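Local atomic coordinates of putative metal resistance protein (Proteus mirabilis, PDB entry 6C29), a protein that probably passes electrons as a protein-disulfide reductase, its N-terminal periplasmic part, with tandem immunoglobulin-fold domains, priming the disulfide isomerase ScsC. Residues F137-Q140 with Y141-M145. Numbering follows the deposited sequence.
Sequences FEWQ and YNQAM
Gln143 crosses the indole of Trp139, one helical turn earlier, and shows how an i to i+4 pair can match a flat amide to an aromatic face. Its CB rests 3.4 Å from Trp139 O, the carbonyl that also receives Gln143 N in a helical hydrogen bond of 2.9 Å. Gln143 CG then sits over the face of the six-membered ring of Trp139, 3.7 Å from its centroid, a CH-pi contact. A bend at chi2 (-68°) folds the chain here, and Gln143 CD follows over the indole, 3.8 Å from Trp139 CE2. With this bend the amide lies nearly parallel to the ring, the planes 6° apart, and stacks on it. At the tip, OE1 lies near Trp139 CZ2, while Gln143 NE2 donates to a water 2.6 Å away that in turn makes a weak bond to Trp139 O. A second water joins Glu138 to Asn142: it donates to Asn142 OD1 and, weakly, to Glu138 OE2, while Glu138 OE1 forms a salt bridge with Lys31. On the buried side, Phe137 and Tyr141 point the same way, Phe137 CZ 3.8 Å from Tyr141 CD2, with the ring planes inclined at 47°. Both pack on Leu33, and Tyr141 OH is hydrogen-bonded to Ile95 O. The pattern is that of a short amphipathic alpha-helix, 137-145, lying against the antiparallel sheet of the N-terminal immunoglobulin-fold domain.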
ATOM      1  N   PHE A 137       2.667   7.175  21.040  1.00 21.85           N
ATOM      2  CA  PHE A 137       2.363   6.077  20.113  1.00 17.70           C
ATOM      3  C   PHE A 137       0.948   6.165  19.547  1.00 17.30           C
ATOM      4  O   PHE A 137       0.772   5.985  18.339  1.00 16.74           O
ATOM      5  CB  PHE A 137       2.576   4.732  20.809  1.00 17.68           C
ATOM      6  CG  PHE A 137       2.313   3.554  19.934  1.00 16.48           C
ATOM      7  CD1 PHE A 137       3.281   3.095  19.068  1.00 16.85           C
ATOM      8  CD2 PHE A 137       1.102   2.880  19.999  1.00 18.06           C
ATOM      9  CE1 PHE A 137       3.047   2.012  18.273  1.00 16.44           C
ATOM     10  CE2 PHE A 137       0.867   1.768  19.201  1.00 18.23           C
ATOM     11  CZ  PHE A 137       1.828   1.337  18.342  1.00 15.94           C
ATOM     12  N   GLU A 138      -0.055   6.416  20.390  1.00 17.36           N
ATOM     13  CA  GLU A 138      -1.461   6.429  19.949  1.00 18.63           C
ATOM     14  C   GLU A 138      -1.678   7.571  18.934  1.00 17.03           C
ATOM     15  O   GLU A 138      -2.326   7.386  17.888  1.00 16.95           O
ATOM     16  CB  GLU A 138      -2.396   6.561  21.157  1.00 24.64           C
ATOM     17  CG  GLU A 138      -3.881   6.408  20.851  1.00 34.70           C
ATOM     18  CD  GLU A 138      -4.296   4.980  20.448  1.00 47.51           C
ATOM     19  OE1 GLU A 138      -3.455   4.051  20.529  1.00 53.94           O
ATOM     20  OE2 GLU A 138      -5.478   4.789  20.056  1.00 45.96           O
ATOM     21  N   TRP A 139      -1.079   8.726  19.196  1.00 15.48           N
ATOM     22  CA  TRP A 139      -1.129   9.828  18.249  1.00 13.63           C
ATOM     23  C   TRP A 139      -0.442   9.466  16.943  1.00 14.38           C
ATOM     24  O   TRP A 139      -0.993   9.752  15.859  1.00 13.24           O
ATOM     25  CB  TRP A 139      -0.471  11.073  18.842  1.00 14.33           C
ATOM     26  CG  TRP A 139      -0.413  12.252  17.907  1.00 16.10           C
ATOM     27  CD1 TRP A 139      -1.417  13.151  17.626  1.00 16.85           C
ATOM     28  CD2 TRP A 139       0.727  12.669  17.135  1.00 14.59           C
ATOM     29  NE1 TRP A 139      -0.963  14.092  16.713  1.00 14.66           N
ATOM     30  CE2 TRP A 139       0.341  13.817  16.398  1.00 14.25           C
ATOM     31  CE3 TRP A 139       2.024  12.184  16.989  1.00 16.71           C
ATOM     32  CZ2 TRP A 139       1.232  14.507  15.554  1.00 14.43           C
ATOM     33  CZ3 TRP A 139       2.901  12.868  16.132  1.00 17.31           C
ATOM     34  CH2 TRP A 139       2.494  14.012  15.437  1.00 16.12           C
ATOM     35  N   GLN A 140       0.763   8.900  17.018  1.00 13.77           N
ATOM     36  CA  GLN A 140       1.463   8.485  15.810  1.00 14.72           C
ATOM     37  C   GLN A 140       0.629   7.467  15.046  1.00 12.84           C
ATOM     38  O   GLN A 140       0.546   7.566  13.838  1.00 11.77           O
ATOM     39  CB  GLN A 140       2.856   7.889  16.118  1.00 16.58           C
ATOM     40  CG  GLN A 140       3.937   8.907  16.573  1.00 26.62           C
ATOM     41  CD  GLN A 140       5.349   8.427  16.200  1.00 37.92           C
ATOM     42  OE1 GLN A 140       5.541   7.287  15.746  1.00 42.50           O
ATOM     43  NE2 GLN A 140       6.332   9.302  16.365  1.00 41.80           N
ATOM     44  N   TYR A 141      -0.011   6.536  15.748  1.00 13.44           N
ATOM     45  CA  TYR A 141      -0.799   5.495  15.077  1.00 13.09           C
ATOM     46  C   TYR A 141      -2.003   6.137  14.373  1.00 14.20           C
ATOM     47  O   TYR A 141      -2.326   5.778  13.226  1.00 13.35           O
ATOM     48  CB  TYR A 141      -1.283   4.427  16.078  1.00 13.80           C
ATOM     49  CG  TYR A 141      -1.508   3.115  15.416  1.00 13.63           C
ATOM     50  CD1 TYR A 141      -2.678   2.835  14.758  1.00 14.09           C
ATOM     51  CD2 TYR A 141      -0.518   2.139  15.444  1.00 13.71           C
ATOM     52  CE1 TYR A 141      -2.837   1.645  14.131  1.00 14.83           C
ATOM     53  CE2 TYR A 141      -0.665   0.950  14.816  1.00 15.71           C
ATOM     54  CZ  TYR A 141      -1.832   0.695  14.178  1.00 15.67           C
ATOM     55  OH  TYR A 141      -2.050  -0.503  13.519  1.00 17.21           O
ATOM     56  N   ASN A 142      -2.701   7.048  15.044  1.00 14.58           N
ATOM     57  CA  ASN A 142      -3.851   7.706  14.431  1.00 15.46           C
ATOM     58  C   ASN A 142      -3.452   8.593  13.263  1.00 14.45           C
ATOM     59  O   ASN A 142      -4.175   8.664  12.274  1.00 14.63           O
ATOM     60  CB  ASN A 142      -4.621   8.482  15.472  1.00 16.94           C
ATOM     61  CG  ASN A 142      -5.400   7.570  16.404  1.00 22.56           C
ATOM     62  OD1 ASN A 142      -5.709   6.427  16.067  1.00 23.72           O
ATOM     63  ND2 ASN A 142      -5.731   8.080  17.577  1.00 23.78           N
ATOM     64  N   GLN A 143      -2.333   9.279  13.378  1.00 13.72           N
ATOM     65  CA  GLN A 143      -1.820  10.061  12.257  1.00 12.79           C
ATOM     66  C   GLN A 143      -1.546   9.173  11.046  1.00 12.27           C
ATOM     67  O   GLN A 143      -1.874   9.538   9.918  1.00 13.22           O
ATOM     68  CB  GLN A 143      -0.517  10.799  12.645  1.00 14.13           C
ATOM     69  CG  GLN A 143      -0.630  11.965  13.636  1.00 16.27           C
ATOM     70  CD  GLN A 143      -1.369  13.156  13.059  1.00 20.22           C
ATOM     71  OE1 GLN A 143      -0.844  13.836  12.175  1.00 27.91           O
ATOM     72  NE2 GLN A 143      -2.577  13.392  13.522  1.00 24.18           N
ATOM     73  N   ALA A 144      -0.996   7.983  11.275  1.00 11.79           N
ATOM     74  CA  ALA A 144      -0.719   7.060  10.199  1.00 10.76           C
ATOM     75  C   ALA A 144      -1.989   6.484   9.592  1.00 10.61           C
ATOM     76  O   ALA A 144      -2.089   6.357   8.363  1.00 11.53           O
ATOM     77  CB  ALA A 144       0.165   5.937  10.704  1.00 12.62           C
HETATM   78  N   MSE A 145      -2.932   6.105  10.457  1.00 11.95           N
HETATM   79  CA  MSE A 145      -4.197   5.559   9.988  1.00 11.94           C
HETATM   80  C   MSE A 145      -4.984   6.558   9.175  1.00 12.49           C
HETATM   81  O   MSE A 145      -5.726   6.162   8.250  1.00 15.01           O
HETATM   82  CB  MSE A 145      -5.051   5.083  11.153  1.00 14.26           C
HETATM   83  CG  MSE A 145      -4.609   3.801  11.764  1.00 18.84           C
HETATM   84 SE   MSE A 145      -4.693   2.257  10.589  0.61 15.15          SE
HETATM   85  CE  MSE A 145      -6.518   2.315   9.987  1.00 23.02           C
TER
HETATM   86  O   HOH W   1      -4.738   4.129  17.522  1.00 33.74           O
HETATM   87  O   HOH W   2      -3.516  11.906  15.421  1.00 31.40           O